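Local coordinates for protein C-domain type II peptide synthetase (Streptomyces globisporus, PDB 4ZXW) that belongs to the condensation-domain family of nonribosomal peptide synthetases, as a type II protein with a two-lobed fold, at residues A243-A248 and Q397-E402; P44-V49 and G403-D408. All coordinates share one frame; numbering follows the deposited sequence.

Interaction 1 of 2, residues A243-A248 and Q397-E402. With GLC (alpha-D-glucopyranose), chain C.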
ATOM      1  N   ALA A 243      -7.889   4.565  11.347  1.00 26.06           N
ATOM      2  CA  ALA A 243      -6.822   4.403  12.332  1.00 26.22           C
ATOM      3  C   ALA A 243      -5.852   3.314  11.860  1.00 28.07           C
ATOM      4  O   ALA A 243      -6.232   2.404  11.109  1.00 25.69           O
ATOM      5  CB  ALA A 243      -7.378   4.039  13.707  1.00 20.30           C
ATOM      6  N   TRP A 244      -4.611   3.405  12.329  1.00 23.13           N
ATOM      7  CA  TRP A 244      -3.531   2.527  11.885  1.00 22.44           C
ATOM      8  C   TRP A 244      -2.802   2.072  13.104  1.00 25.65           C
ATOM      9  O   TRP A 244      -2.232   2.896  13.812  1.00 22.47           O
ATOM     10  CB  TRP A 244      -2.571   3.247  10.953  1.00 27.30           C
ATOM     11  CG  TRP A 244      -3.214   3.631   9.662  1.00 28.25           C
ATOM     12  CD1 TRP A 244      -3.882   4.768   9.413  1.00 22.31           C
ATOM     13  CD2 TRP A 244      -3.249   2.871   8.447  1.00 20.23           C
ATOM     14  NE1 TRP A 244      -4.334   4.784   8.108  1.00 19.87           N
ATOM     15  CE2 TRP A 244      -3.957   3.627   7.499  1.00 19.26           C
ATOM     16  CE3 TRP A 244      -2.761   1.623   8.076  1.00 19.99           C
ATOM     17  CZ2 TRP A 244      -4.176   3.187   6.203  1.00 28.17           C
ATOM     18  CZ3 TRP A 244      -2.980   1.190   6.794  1.00 20.50           C
ATOM     19  CH2 TRP A 244      -3.680   1.974   5.869  1.00 28.46           C
ATOM     20  N   GLN A 245      -2.879   0.777  13.391  1.00 22.89           N
ATOM     21  CA  GLN A 245      -2.126   0.227  14.496  1.00 22.44           C
ATOM     22  C   GLN A 245      -0.872  -0.393  13.891  1.00 27.06           C
ATOM     23  O   GLN A 245      -0.947  -1.242  12.986  1.00 26.73           O
ATOM     24  CB  GLN A 245      -2.950  -0.782  15.286  1.00 24.52           C
ATOM     25  CG  GLN A 245      -3.904  -0.102  16.264  1.00 27.59           C
ATOM     26  CD  GLN A 245      -4.633  -1.056  17.204  1.00 31.78           C
ATOM     27  OE1 GLN A 245      -4.077  -2.054  17.701  1.00 39.87           O
ATOM     28  NE2 GLN A 245      -5.897  -0.733  17.471  1.00 31.12           N
ATOM     29  N   ARG A 246       0.281   0.071  14.360  1.00 25.56           N
ATOM     30  CA  ARG A 246       1.525  -0.232  13.682  1.00 26.76           C
ATOM     31  C   ARG A 246       2.263  -1.221  14.547  1.00 33.65           C
ATOM     32  O   ARG A 246       2.086  -1.226  15.754  1.00 31.83           O
ATOM     33  CB  ARG A 246       2.323   1.048  13.442  1.00 25.47           C
ATOM     34  CG  ARG A 246       1.503   2.040  12.597  1.00 28.85           C
ATOM     35  CD  ARG A 246       2.356   2.924  11.747  1.00 27.43           C
ATOM     36  NE  ARG A 246       1.552   3.625  10.750  1.00 28.28           N
ATOM     37  CZ  ARG A 246       1.008   4.825  10.926  1.00 26.30           C
ATOM     38  NH1 ARG A 246       1.177   5.484  12.055  1.00 24.68           N
ATOM     39  NH2 ARG A 246       0.284   5.370   9.967  1.00 35.25           N
ATOM     40  N   PHE A 247       3.037  -2.091  13.924  1.00 38.97           N
ATOM     41  CA  PHE A 247       3.802  -3.087  14.662  1.00 36.13           C
ATOM     42  C   PHE A 247       5.006  -3.532  13.864  1.00 36.56           C
ATOM     43  O   PHE A 247       5.046  -3.381  12.645  1.00 34.84           O
ATOM     44  CB  PHE A 247       2.960  -4.306  14.996  1.00 26.32           C
ATOM     45  CG  PHE A 247       2.369  -4.978  13.796  1.00 32.13           C
ATOM     46  CD1 PHE A 247       1.190  -4.502  13.235  1.00 35.67           C
ATOM     47  CD2 PHE A 247       2.984  -6.068  13.216  1.00 24.91           C
ATOM     48  CE1 PHE A 247       0.620  -5.127  12.119  1.00 30.31           C
ATOM     49  CE2 PHE A 247       2.432  -6.670  12.108  1.00 25.76           C
ATOM     50  CZ  PHE A 247       1.242  -6.186  11.552  1.00 24.07           C
ATOM     51  N   ALA A 248       5.994  -4.064  14.576  1.00 41.85           N
ATOM     52  CA  ALA A 248       7.118  -4.732  13.956  1.00 46.59           C
ATOM     53  C   ALA A 248       7.101  -6.176  14.415  1.00 53.39           C
ATOM     54  O   ALA A 248       6.882  -6.466  15.595  1.00 54.82           O
ATOM     55  CB  ALA A 248       8.440  -4.058  14.325  1.00 46.70           C
ATOM     56  N   GLN A 397       6.638   2.540  14.838  1.00 40.38           N
ATOM     57  CA  GLN A 397       5.952   1.848  15.890  1.00 51.52           C
ATOM     58  C   GLN A 397       4.885   2.710  16.528  1.00 40.16           C
ATOM     59  O   GLN A 397       4.074   2.226  17.307  1.00 41.92           O
ATOM     60  CB  GLN A 397       6.977   1.329  16.882  1.00 62.42           C
ATOM     61  CG  GLN A 397       7.626   0.047  16.300  1.00 70.40           C
ATOM     62  CD  GLN A 397       8.824  -0.400  17.062  1.00 71.93           C
ATOM     63  OE1 GLN A 397       8.711  -1.191  17.993  1.00 76.52           O
ATOM     64  NE2 GLN A 397       9.995   0.108  16.682  1.00 70.90           N
ATOM     65  N   LEU A 398       4.827   3.965  16.121  1.00 30.89           N
ATOM     66  CA  LEU A 398       3.830   4.869  16.649  1.00 32.62           C
ATOM     67  C   LEU A 398       2.562   4.690  15.839  1.00 27.94           C
ATOM     68  O   LEU A 398       2.530   4.901  14.631  1.00 34.88           O
ATOM     69  CB  LEU A 398       4.318   6.294  16.574  1.00 31.88           C
ATOM     70  CG  LEU A 398       3.758   7.287  17.565  1.00 44.15           C
ATOM     71  CD1 LEU A 398       4.235   6.934  18.933  1.00 51.31           C
ATOM     72  CD2 LEU A 398       4.258   8.659  17.163  1.00 36.95           C
ATOM     73  N   SER A 399       1.512   4.283  16.514  1.00 24.01           N
ATOM     74  CA  SER A 399       0.253   4.121  15.855  1.00 29.44           C
ATOM     75  C   SER A 399      -0.476   5.478  15.696  1.00 30.50           C
ATOM     76  O   SER A 399      -0.034   6.539  16.157  1.00 27.22           O
ATOM     77  CB  SER A 399      -0.579   3.128  16.627  1.00 23.56           C
ATOM     78  OG  SER A 399       0.068   1.874  16.633  1.00 34.85           O
ATOM     79  N   GLN A 400      -1.607   5.430  15.027  1.00 32.79           N
ATOM     80  CA  GLN A 400      -2.225   6.647  14.550  1.00 40.72           C
ATOM     81  C   GLN A 400      -3.738   6.538  14.533  1.00 28.98           C
ATOM     82  O   GLN A 400      -4.300   5.617  13.950  1.00 26.62           O
ATOM     83  CB  GLN A 400      -1.706   6.949  13.155  1.00 48.47           C
ATOM     84  CG  GLN A 400      -2.353   8.124  12.526  1.00 45.82           C
ATOM     85  CD  GLN A 400      -1.458   8.809  11.541  1.00 43.44           C
ATOM     86  OE1 GLN A 400      -0.481   8.240  11.022  1.00 56.73           O
ATOM     87  NE2 GLN A 400      -1.780  10.038  11.269  1.00 29.85           N
ATOM     88  N   ALA A 401      -4.378   7.536  15.128  1.00 32.14           N
ATOM     89  CA  ALA A 401      -5.810   7.561  15.345  1.00 33.10           C
ATOM     90  C   ALA A 401      -6.580   7.986  14.114  1.00 31.83           C
ATOM     91  O   ALA A 401      -7.706   7.551  13.896  1.00 35.15           O
ATOM     92  CB  ALA A 401      -6.129   8.497  16.475  1.00 34.77           C
ATOM     93  N   GLU A 402      -5.994   8.862  13.319  1.00 29.16           N
ATOM     94  CA  GLU A 402      -6.702   9.350  12.154  1.00 28.51           C
ATOM     95  C   GLU A 402      -5.736   9.680  11.040  1.00 27.41           C
ATOM     96  O   GLU A 402      -5.265  10.804  10.917  1.00 36.80           O
ATOM     97  CB  GLU A 402      -7.561  10.569  12.506  1.00 32.19           C
ATOM     98  CG  GLU A 402      -8.626  10.847  11.468  1.00 54.84           C
ATOM     99  CD  GLU A 402      -9.882  11.475  12.065  1.00 81.31           C
ATOM    100  OE1 GLU A 402     -10.724  10.729  12.619  1.00 98.64           O
ATOM    101  OE2 GLU A 402     -10.028  12.713  11.987  1.00 85.86           O
TER
HETATM  102  C1  GLC C   1       3.261   2.483   4.118  1.00 25.44           C
HETATM  103  C2  GLC C   1       2.872   3.886   3.666  1.00 31.75           C
HETATM  104  C3  GLC C   1       1.531   4.343   4.225  1.00 24.55           C
HETATM  105  C4  GLC C   1       0.486   3.288   3.913  1.00 27.53           C
HETATM  106  C5  GLC C   1       0.945   1.909   4.416  1.00 33.12           C
HETATM  107  C6  GLC C   1      -0.113   0.860   4.044  1.00 30.75           C
HETATM  108  O2  GLC C   1       3.857   4.808   4.106  1.00 33.13           O
HETATM  109  O3  GLC C   1       1.182   5.567   3.563  1.00 31.01           O
HETATM  110  O4  GLC C   1      -0.754   3.663   4.529  1.00 32.32           O
HETATM  111  O5  GLC C   1       2.225   1.546   3.861  1.00 29.18           O
HETATM  112  O6  GLC C   1      -0.103   0.704   2.621  1.00 28.11           O
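Ala243, Trp244 and Arg246 lie on strand 242-249, an outermost strand of the five-stranded sheet in the C-terminal lobe of the condensation domain. Residues 397-402 run antiparallel along it, in the segment that returns from strand 388-392, consistent with the latch crossover of this family. Trp244 and Gln400 form a single antiparallel, hydrogen-bonded bridge. Trp244 N donates to Gln400 O at 2.8 Å, and Gln400 N donates to Trp244 O at 2.9 Å. At the next step a side chain replaces a carbonyl. Ser399 OG sits beside its own backbone N (chi1 -62°), and this turns it to the strand, where it accepts from Arg246 N at 2.9 Å in a nearly straight bond. The Arg246 side chain extends from CG to NE and runs back along the loop, beside Gln400, with the guanidinium and amide planes 71° apart. The CB of Trp244 lies over one guanidinium face, offset toward its rim. A salt bridge from NH2 to Glu125 ties the same group to helix 110-126, and a bound beta-D-fructofuranose touches Arg246. The Trp244 indole extends toward the glucose, whose O4 lies over one ring face near the rim, 3.6 Å from Trp244 CH2. Two oxygens grip the guanidinium in its plane. Leu398 O, 3.0 Å from Arg246 NH1, has the donor in its carbonyl plane; Gln400 OE1, 3.2 Å from Arg246 NH2, has it tilted 23° from the amide plane.

Interaction 2 of 2, residues P44-V49 and G403-D408; sequences PMYHIV and GSDIPD. With GLC (alpha-D-glucopyranose), chain C; 4T7 ((1R)-1-(naphthalen-2-yl)ethane-1,2-diol), chain E.
Two hydrogen bonds join Met45 and His47 to the loop 403-408. Asp405 N donates to Met45 O at 2.8 Å. The bond is nearly straight at the hydrogen, but the donor stands about 50° above the carbonyl plane. Met45 O is used three times: it also takes a weak bond from His47 N, which closes an inverse gamma turn centred on Tyr46, and a CA-H contact from Ser404. The same oxygen lies over the centre of the His47 ring. The second bond pairs His47 ND1 with Ser404 OG at 3.0 Å, with the hydroxyl at the ring edge. His47 CG sits between its backbone N and carbonyl carbon (chi1 41°), which folds the imidazole back over the turn and sets ND1 facing the serine. The carboxylate of Asp405 has its salt bridge with Lys240.

Two carbons meet carbonyl oxygens. The bent Met45 chain brings CE to 3.3 Å from Gly403 O, and the tyrosine edge meets Asp405 O. The apolar pair is Tyr46 CE1 on Pro407 CD at 3.8 Å. The Tyr46 ring also stacks with His157.

Both ligands touch these segments. Val49 N donates to glucose O3 at 3.0 Å. Pro407 CG, Ile406 CG2 and Tyr46 OH all touch the naphthyl ethanediol 4T7, whose naphthalene lies against the proline and isoleucine. His157 is the second histidine of the HHxxxD sequence motif, and it hydrogen-bonds 4T7. The arrangement is that of the central channel of a condensation domain, where the two lobes meet beside this motif.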
ATOM      1  N   PRO A  44      -9.409  13.997   0.355  1.00 25.32           N
ATOM      2  CA  PRO A  44      -8.053  14.489   0.664  1.00 25.08           C
ATOM      3  C   PRO A  44      -7.285  13.652   1.669  1.00 29.96           C
ATOM      4  O   PRO A  44      -6.120  13.942   1.876  1.00 28.76           O
ATOM      5  CB  PRO A  44      -8.298  15.881   1.242  1.00 26.80           C
ATOM      6  CG  PRO A  44      -9.713  15.847   1.783  1.00 27.84           C
ATOM      7  CD  PRO A  44     -10.460  14.716   1.098  1.00 26.98           C
ATOM      8  N   MET A  45      -7.907  12.653   2.284  1.00 26.14           N
ATOM      9  CA  MET A  45      -7.162  11.778   3.196  1.00 23.56           C
ATOM     10  C   MET A  45      -6.661  10.498   2.537  1.00 22.52           C
ATOM     11  O   MET A  45      -5.977   9.704   3.186  1.00 22.48           O
ATOM     12  CB  MET A  45      -8.011  11.434   4.421  1.00 24.32           C
ATOM     13  CG  MET A  45      -8.329  12.677   5.281  1.00 25.79           C
ATOM     14  SD  MET A  45      -6.850  13.511   5.888  1.00 36.38           S
ATOM     15  CE  MET A  45      -6.235  12.255   7.029  1.00 29.81           C
ATOM     16  N   TYR A  46      -6.944  10.313   1.248  1.00 22.48           N
ATOM     17  CA  TYR A  46      -6.513   9.082   0.582  1.00 27.03           C
ATOM     18  C   TYR A  46      -5.117   9.348   0.001  1.00 22.40           C
ATOM     19  O   TYR A  46      -4.936   9.639  -1.187  1.00 24.95           O
ATOM     20  CB  TYR A  46      -7.516   8.634  -0.499  1.00 21.52           C
ATOM     21  CG  TYR A  46      -7.165   7.320  -1.144  1.00 21.18           C
ATOM     22  CD1 TYR A  46      -7.264   6.128  -0.428  1.00 24.88           C
ATOM     23  CD2 TYR A  46      -6.742   7.250  -2.463  1.00 24.96           C
ATOM     24  CE1 TYR A  46      -6.935   4.923  -0.989  1.00 24.71           C
ATOM     25  CE2 TYR A  46      -6.421   5.976  -3.051  1.00 20.75           C
ATOM     26  CZ  TYR A  46      -6.521   4.833  -2.298  1.00 25.41           C
ATOM     27  OH  TYR A  46      -6.189   3.565  -2.820  1.00 28.21           O
ATOM     28  N   HIS A  47      -4.127   9.279   0.866  1.00 22.12           N
ATOM     29  CA  HIS A  47      -2.755   9.575   0.449  1.00 21.09           C
ATOM     30  C   HIS A  47      -1.814   8.492   0.958  1.00 20.89           C
ATOM     31  O   HIS A  47      -2.213   7.614   1.731  1.00 23.27           O
ATOM     32  CB  HIS A  47      -2.301  10.969   0.941  1.00 22.24           C
ATOM     33  CG  HIS A  47      -2.732  11.302   2.345  1.00 23.64           C
ATOM     34  ND1 HIS A  47      -2.535  10.453   3.412  1.00 22.69           N
ATOM     35  CD2 HIS A  47      -3.348  12.401   2.854  1.00 26.85           C
ATOM     36  CE1 HIS A  47      -3.009  11.008   4.515  1.00 25.84           C
ATOM     37  NE2 HIS A  47      -3.511  12.188   4.202  1.00 26.79           N
ATOM     38  N   ILE A  48      -0.567   8.566   0.502  1.00 20.28           N
ATOM     39  CA  ILE A  48       0.461   7.604   0.863  1.00 23.12           C
ATOM     40  C   ILE A  48       1.682   8.451   1.241  1.00 23.47           C
ATOM     41  O   ILE A  48       1.932   9.481   0.606  1.00 23.96           O
ATOM     42  CB  ILE A  48       0.726   6.623  -0.286  1.00 20.56           C
ATOM     43  CG1 ILE A  48       1.831   5.632   0.084  1.00 37.15           C
ATOM     44  CG2 ILE A  48       1.107   7.386  -1.560  1.00 20.22           C
ATOM     45  CD1 ILE A  48       1.986   4.491  -0.913  1.00 42.20           C
ATOM     46  N   VAL A  49       2.390   8.056   2.308  1.00 23.32           N
ATOM     47  CA  VAL A  49       3.627   8.720   2.722  1.00 29.85           C
ATOM     48  C   VAL A  49       4.860   7.819   2.556  1.00 32.18           C
ATOM     49  O   VAL A  49       4.770   6.599   2.581  1.00 33.62           O
ATOM     50  CB  VAL A  49       3.549   9.200   4.190  1.00 31.74           C
ATOM     51  CG1 VAL A  49       2.368  10.089   4.372  1.00 24.60           C
ATOM     52  CG2 VAL A  49       3.427   8.019   5.128  1.00 31.12           C
ATOM     53  N   GLY A 403      -5.473   8.676  10.211  1.00 27.62           N
ATOM     54  CA  GLY A 403      -4.443   8.770   9.200  1.00 24.77           C
ATOM     55  C   GLY A 403      -4.997   8.614   7.806  1.00 21.29           C
ATOM     56  O   GLY A 403      -6.131   9.020   7.529  1.00 25.88           O
ATOM     57  N   SER A 404      -4.202   8.012   6.929  1.00 20.47           N
ATOM     58  CA  SER A 404      -4.610   7.828   5.540  1.00 27.83           C
ATOM     59  C   SER A 404      -5.878   7.030   5.471  1.00 27.15           C
ATOM     60  O   SER A 404      -6.074   6.081   6.231  1.00 23.12           O
ATOM     61  CB  SER A 404      -3.553   7.114   4.734  1.00 22.62           C
ATOM     62  OG  SER A 404      -2.344   7.817   4.767  1.00 21.81           O
ATOM     63  N   ASP A 405      -6.741   7.442   4.558  1.00 26.96           N
ATOM     64  CA  ASP A 405      -8.031   6.824   4.397  1.00 27.10           C
ATOM     65  C   ASP A 405      -7.953   5.390   3.857  1.00 28.75           C
ATOM     66  O   ASP A 405      -7.223   5.125   2.921  1.00 26.15           O
ATOM     67  CB  ASP A 405      -8.867   7.664   3.455  1.00 27.22           C
ATOM     68  CG  ASP A 405     -10.289   7.161   3.340  1.00 25.05           C
ATOM     69  OD1 ASP A 405     -11.141   7.582   4.165  1.00 29.36           O
ATOM     70  OD2 ASP A 405     -10.553   6.353   2.420  1.00 26.79           O
ATOM     71  N   ILE A 406      -8.718   4.482   4.454  1.00 30.92           N
ATOM     72  CA  ILE A 406      -9.065   3.209   3.799  1.00 22.62           C
ATOM     73  C   ILE A 406     -10.501   3.330   3.294  1.00 24.89           C
ATOM     74  O   ILE A 406     -11.438   3.484   4.096  1.00 25.28           O
ATOM     75  CB  ILE A 406      -8.892   2.001   4.734  1.00 24.06           C
ATOM     76  CG1 ILE A 406      -7.412   1.676   4.908  1.00 22.76           C
ATOM     77  CG2 ILE A 406      -9.547   0.745   4.117  1.00 31.21           C
ATOM     78  CD1 ILE A 406      -7.145   0.839   6.160  1.00 25.16           C
ATOM     79  N   PRO A 407     -10.688   3.290   1.968  1.00 28.71           N
ATOM     80  CA  PRO A 407     -12.016   3.581   1.429  1.00 28.66           C
ATOM     81  C   PRO A 407     -13.178   2.886   2.156  1.00 29.27           C
ATOM     82  O   PRO A 407     -14.161   3.542   2.474  1.00 39.39           O
ATOM     83  CB  PRO A 407     -11.896   3.106  -0.025  1.00 30.74           C
ATOM     84  CG  PRO A 407     -10.508   3.422  -0.372  1.00 27.78           C
ATOM     85  CD  PRO A 407      -9.700   3.145   0.884  1.00 24.22           C
ATOM     86  N   ASP A 408     -13.078   1.600   2.436  1.00 34.81           N
ATOM     87  CA  ASP A 408     -14.220   0.905   3.034  1.00 42.14           C
ATOM     88  C   ASP A 408     -13.821  -0.531   3.355  1.00 38.81           C
ATOM     89  O   ASP A 408     -14.164  -1.470   2.622  1.00 41.38           O
ATOM     90  CB  ASP A 408     -15.432   0.950   2.074  1.00 46.42           C
ATOM     91  CG  ASP A 408     -16.779   0.713   2.777  1.00 49.57           C
ATOM     92  OD1 ASP A 408     -16.859  -0.143   3.694  1.00 43.22           O
ATOM     93  OD2 ASP A 408     -17.762   1.405   2.391  1.00 49.07           O
TER
HETATM   94  C1  GLC C   1       3.261   2.483   4.118  1.00 25.44           C
HETATM   95  C2  GLC C   1       2.872   3.886   3.666  1.00 31.75           C
HETATM   96  C3  GLC C   1       1.531   4.343   4.225  1.00 24.55           C
HETATM   97  C4  GLC C   1       0.486   3.288   3.913  1.00 27.53           C
HETATM   98  C5  GLC C   1       0.945   1.909   4.416  1.00 33.12           C
HETATM   99  C6  GLC C   1      -0.113   0.860   4.044  1.00 30.75           C
HETATM  100  O2  GLC C   1       3.857   4.808   4.106  1.00 33.13           O
HETATM  101  O3  GLC C   1       1.182   5.567   3.563  1.00 31.01           O
HETATM  102  O4  GLC C   1      -0.754   3.663   4.529  1.00 32.32           O
HETATM  103  O5  GLC C   1       2.225   1.546   3.861  1.00 29.18           O
HETATM  104  O6  GLC C   1      -0.103   0.704   2.621  1.00 28.11           O
HETATM  105  CAI 4T7 E 501      -7.370  -0.468   0.656  1.00 23.59           C
HETATM  106  CAM 4T7 E 501      -8.655  -1.026   0.611  1.00 25.69           C
HETATM  107  CAG 4T7 E 501      -9.088  -1.870   1.631  1.00 21.53           C
HETATM  108  CAD 4T7 E 501     -10.383  -2.405   1.612  1.00 28.19           C
HETATM  109  CAC 4T7 E 501     -11.259  -2.094   0.571  1.00 30.52           C
HETATM  110  CAF 4T7 E 501     -10.828  -1.244  -0.451  1.00 26.20           C
HETATM  111  CAL 4T7 E 501      -9.532  -0.695  -0.418  1.00 30.51           C
HETATM  112  CAH 4T7 E 501      -9.089   0.159  -1.430  1.00 27.27           C
HETATM  113  CAE 4T7 E 501      -7.795   0.676  -1.388  1.00 27.68           C
HETATM  114  CAK 4T7 E 501      -6.910   0.395  -0.346  1.00 33.42           C
HETATM  115  CAN 4T7 E 501      -5.569   0.970  -0.349  1.00 37.72           C
HETATM  116  OAB 4T7 E 501      -5.100   1.435   0.942  1.00 48.82           O
HETATM  117  CAJ 4T7 E 501      -4.506  -0.007  -0.886  1.00 39.67           C
HETATM  118  OAA 4T7 E 501      -3.198   0.598  -0.879  1.00 47.61           O

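In the fold
Both interactions use one continuous run, 397-408, which returns from the six-stranded sheet toward the five-stranded sheet. Interaction 1 lays its first half along strand 242-249 and is partly buried, with exposed loop residues at its margin. Interaction 2 sets the second half against the start of strand 47-55 and is buried nearer the centre of the chain. The chemistry follows: a paired backbone bridge and a guanidinium in the first; one backbone bond, an imidazole-hydroxyl pair and apolar packing in the second. They meet directly, since Trp244 NE1 probably hydrogen-bonds Ser404 O and its ring packs on Ile406. Both border the glucose, while the naphthyl ethanediol packs against interaction 2.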